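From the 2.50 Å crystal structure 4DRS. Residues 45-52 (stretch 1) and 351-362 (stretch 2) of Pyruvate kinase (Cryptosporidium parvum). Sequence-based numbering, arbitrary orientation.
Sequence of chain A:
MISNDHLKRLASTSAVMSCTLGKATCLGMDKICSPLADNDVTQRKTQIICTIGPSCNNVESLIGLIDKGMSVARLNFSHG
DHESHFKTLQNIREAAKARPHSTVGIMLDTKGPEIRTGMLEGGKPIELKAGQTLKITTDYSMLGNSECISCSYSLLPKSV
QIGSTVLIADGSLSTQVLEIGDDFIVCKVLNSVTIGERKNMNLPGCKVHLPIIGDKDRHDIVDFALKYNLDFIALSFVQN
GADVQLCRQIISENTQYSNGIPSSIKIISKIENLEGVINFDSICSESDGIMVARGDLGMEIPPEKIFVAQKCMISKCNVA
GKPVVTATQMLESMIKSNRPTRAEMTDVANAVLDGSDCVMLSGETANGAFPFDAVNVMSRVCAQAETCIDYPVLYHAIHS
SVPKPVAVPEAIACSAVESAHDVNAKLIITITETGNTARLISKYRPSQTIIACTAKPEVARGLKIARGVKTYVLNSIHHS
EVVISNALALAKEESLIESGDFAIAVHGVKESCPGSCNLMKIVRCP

Stretch 1 45-52: KTQIICTI
Stretch 2 351-362: AVLDGSDCVMLS

Two neighbouring parallel strands satisfy each other's backbone through staggered bonds, each strand offering only alternate residues to the partner, and this pair from pyruvate kinase illustrates the rule well. Touching residues are at least 306 positions apart in sequence, yet residues 47-51 and 358-361 run side by side, their N-to-C directions 21° apart. The register places Gln47 beside Cys358, Ile48 beside Val359, Ile49 beside Met360 and Cys50 beside Leu361, with CA-CA distances of 4.4, 5.2, 4.5 and 5.0 Å in that order. All these residues have extended backbones, with phi between about -78° and -133° and psi between 123° and 154°.

The ladder of hydrogen bonds straddles this register. Gln47 N donates to Asp357 O at 3.0 Å, and Gln47 O accepts from Val359 N at 2.9 Å, so Gln47 brackets Cys358. One step on, Ile49 brackets Met360 in the same manner: Ile49 N donates to Val359 O at 2.8 Å, nearly straight at 173°, while Leu361 N donates to Ile49 O at 2.9 Å. Val359 thus uses both its N and its O on the first strand, and so does Leu361. Between these rungs, CA-H groups lean on carbonyls that already accept an N-H: Cys358 CA lies 3.1 Å from Gln47 O, Ile48 CA 3.4 Å from Val359 O, and Met360 CA 3.3 Å from Ile49 O.

At the far end, Leu361 O accepts twice from one residue. Thr51 N reaches Leu361 O at 3.1 Å with a more bent angle of 141°, and Thr51 OG1, carried back by an m rotamer (chi1 -54°), donates to Leu361 O at 2.8 Å.

Side chains alternate between the faces of the sheet. Gln47, Ile49, Cys358 and Met360 share one face, where Ile49 (m, t) brings CG2 to 3.6 Å from CG of Met360, whose chi1 and chi2 are both t. Gln47 begins on this face but its end leads away, and its amide OE1 and NE2 are satisfied elsewhere in the structure. Ile48, Cys50, Val359 and Leu361 occupy the other face; there Ile48 CG1 (m, t) meets Val359 CG2 (m) at 3.9 Å.

Before the strands pair, Thr46 points toward the second segment and packs closely. The m rotamer of Thr46 sets Thr46 CG2 3.3 Å from Asp357 O and Thr46 OG1 3.5 Å from Val352 CG1, an apolar neighbour for a hydroxyl whose hydrogen bonding is met elsewhere in the structure.

The approach to the second strand is also well satisfied. The helix closes in a Schellman motif at Gly355, the first residue to leave helical phi/psi, where phi is 117° and psi 15°: Ser356 N donates to Ala351 O at 3.1 Å and Gly355 N to Val352 O at 3.1 Å. A CB at Gly355 would jam against the preceding carbonyl, so the turn itself calls for glycine. Ser356, with chi1 t, then donates from Ser356 OG to Cys358 O at 3.0 Å, capturing a carbonyl that the first strand leaves unused.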

# COMPACT_ATOMS: atom_id res chain seq x y z
N LYS A 45 -21.62 6.13 17.29
CA LYS A 45 -20.65 5.31 18.04
C LYS A 45 -19.96 6.09 19.14
O LYS A 45 -19.75 5.58 20.24
CB LYS A 45 -19.61 4.72 17.09
CG LYS A 45 -20.16 3.68 16.14
CD LYS A 45 -19.12 3.26 15.12
CE LYS A 45 -19.73 2.39 14.04
NZ LYS A 45 -20.44 1.22 14.64
N THR A 46 -19.62 7.34 18.85
CA THR A 46 -18.97 8.21 19.81
C THR A 46 -19.89 8.48 21.00
O THR A 46 -21.05 8.86 20.84
CB THR A 46 -18.53 9.53 19.17
OG1 THR A 46 -17.79 9.25 17.97
CG2 THR A 46 -17.64 10.34 20.13
N GLN A 47 -19.36 8.25 22.20
CA GLN A 47 -20.11 8.44 23.42
C GLN A 47 -20.20 9.92 23.78
O GLN A 47 -19.33 10.71 23.41
CB GLN A 47 -19.46 7.65 24.56
CG GLN A 47 -19.26 6.16 24.28
CD GLN A 47 -20.54 5.34 24.38
OE1 GLN A 47 -21.64 5.87 24.50
NE2 GLN A 47 -20.38 4.02 24.32
N ILE A 48 -21.26 10.28 24.49
CA ILE A 48 -21.49 11.67 24.85
C ILE A 48 -21.58 11.83 26.36
O ILE A 48 -22.41 11.18 27.02
CB ILE A 48 -22.77 12.24 24.18
CG1 ILE A 48 -22.58 12.33 22.66
CG2 ILE A 48 -23.13 13.60 24.76
CD1 ILE A 48 -23.83 12.74 21.90
N ILE A 49 -20.71 12.68 26.90
CA ILE A 49 -20.74 13.07 28.30
C ILE A 49 -21.42 14.43 28.44
O ILE A 49 -21.09 15.37 27.71
CB ILE A 49 -19.31 13.14 28.90
CG1 ILE A 49 -18.60 11.79 28.76
CG2 ILE A 49 -19.37 13.58 30.36
CD1 ILE A 49 -17.17 11.79 29.27
N CYS A 50 -22.37 14.53 29.37
CA CYS A 50 -23.04 15.80 29.68
C CYS A 50 -22.78 16.20 31.11
O CYS A 50 -22.90 15.38 32.02
CB CYS A 50 -24.55 15.71 29.47
SG CYS A 50 -25.06 15.29 27.80
N THR A 51 -22.41 17.46 31.31
CA THR A 51 -22.21 18.00 32.63
C THR A 51 -23.55 18.43 33.19
O THR A 51 -24.29 19.19 32.56
CB THR A 51 -21.25 19.21 32.60
OG1 THR A 51 -20.03 18.82 31.95
CG2 THR A 51 -20.96 19.70 34.01
N ILE A 52 -23.87 17.92 34.38
CA ILE A 52 -25.16 18.21 35.00
C ILE A 52 -25.03 19.37 35.98
O ILE A 52 -24.22 19.34 36.90
CB ILE A 52 -25.77 16.97 35.70
CG1 ILE A 52 -25.67 15.71 34.83
CG2 ILE A 52 -27.22 17.25 36.11
CD1 ILE A 52 -26.21 15.83 33.42
N ALA A 351 -13.02 16.14 15.98
CA ALA A 351 -12.62 15.38 17.16
C ALA A 351 -12.95 13.90 16.97
O ALA A 351 -12.12 13.05 17.25
CB ALA A 351 -13.27 15.93 18.43
N VAL A 352 -14.15 13.61 16.46
CA VAL A 352 -14.53 12.23 16.14
C VAL A 352 -13.59 11.63 15.09
O VAL A 352 -13.14 10.48 15.22
CB VAL A 352 -16.00 12.13 15.67
CG1 VAL A 352 -16.32 10.72 15.16
CG2 VAL A 352 -16.96 12.50 16.79
N LEU A 353 -13.26 12.41 14.06
CA LEU A 353 -12.39 11.94 13.00
C LEU A 353 -10.93 11.78 13.46
O LEU A 353 -10.19 10.96 12.92
CB LEU A 353 -12.49 12.86 11.78
CG LEU A 353 -13.81 12.73 11.00
CD1 LEU A 353 -13.96 13.85 9.98
CD2 LEU A 353 -13.93 11.37 10.33
N ASP A 354 -10.53 12.55 14.47
CA ASP A 354 -9.20 12.40 15.06
C ASP A 354 -9.07 11.08 15.82
O ASP A 354 -7.96 10.60 16.03
CB ASP A 354 -8.87 13.59 15.97
CG ASP A 354 -8.66 14.90 15.19
OD1 ASP A 354 -8.59 14.87 13.94
OD2 ASP A 354 -8.57 15.96 15.84
N GLY A 355 -10.20 10.52 16.23
CA GLY A 355 -10.23 9.22 16.89
C GLY A 355 -10.76 9.24 18.32
O GLY A 355 -10.58 8.28 19.07
N SER A 356 -11.41 10.34 18.68
CA SER A 356 -11.96 10.51 20.03
C SER A 356 -13.06 9.49 20.37
O SER A 356 -13.95 9.21 19.55
CB SER A 356 -12.50 11.93 20.19
OG SER A 356 -12.65 12.25 21.55
N ASP A 357 -12.99 8.93 21.57
CA ASP A 357 -14.00 7.97 22.05
C ASP A 357 -15.28 8.65 22.53
O ASP A 357 -16.38 8.16 22.27
CB ASP A 357 -13.43 7.08 23.16
CG ASP A 357 -12.56 5.95 22.62
OD1 ASP A 357 -11.39 6.21 22.25
OD2 ASP A 357 -13.05 4.80 22.55
N CYS A 358 -15.12 9.76 23.26
CA CYS A 358 -16.26 10.53 23.77
C CYS A 358 -16.06 12.00 23.51
O CYS A 358 -14.93 12.49 23.43
CB CYS A 358 -16.45 10.37 25.28
SG CYS A 358 -16.16 8.72 25.92
N VAL A 359 -17.18 12.70 23.42
CA VAL A 359 -17.19 14.15 23.43
C VAL A 359 -17.96 14.60 24.66
O VAL A 359 -18.89 13.92 25.11
CB VAL A 359 -17.80 14.74 22.13
CG1 VAL A 359 -16.87 14.46 20.96
CG2 VAL A 359 -19.19 14.17 21.86
N MET A 360 -17.56 15.74 25.22
CA MET A 360 -18.16 16.23 26.44
C MET A 360 -18.71 17.64 26.29
O MET A 360 -18.04 18.52 25.76
CB MET A 360 -17.14 16.19 27.58
CG MET A 360 -17.72 16.50 28.95
SD MET A 360 -16.43 16.57 30.20
CE MET A 360 -16.19 18.34 30.33
N LEU A 361 -19.94 17.84 26.77
CA LEU A 361 -20.56 19.16 26.88
C LEU A 361 -20.37 19.72 28.28
O LEU A 361 -20.60 19.01 29.26
CB LEU A 361 -22.05 19.08 26.57
CG LEU A 361 -22.48 18.98 25.11
CD1 LEU A 361 -23.98 18.74 25.03
CD2 LEU A 361 -22.10 20.23 24.34
N SER A 362 -19.98 20.98 28.37
CA SER A 362 -19.75 21.63 29.66
C SER A 362 -20.93 22.51 30.07
O SER A 362 -21.93 22.01 30.59
CB SER A 362 -18.44 22.41 29.65
OG SER A 362 -17.36 21.60 30.09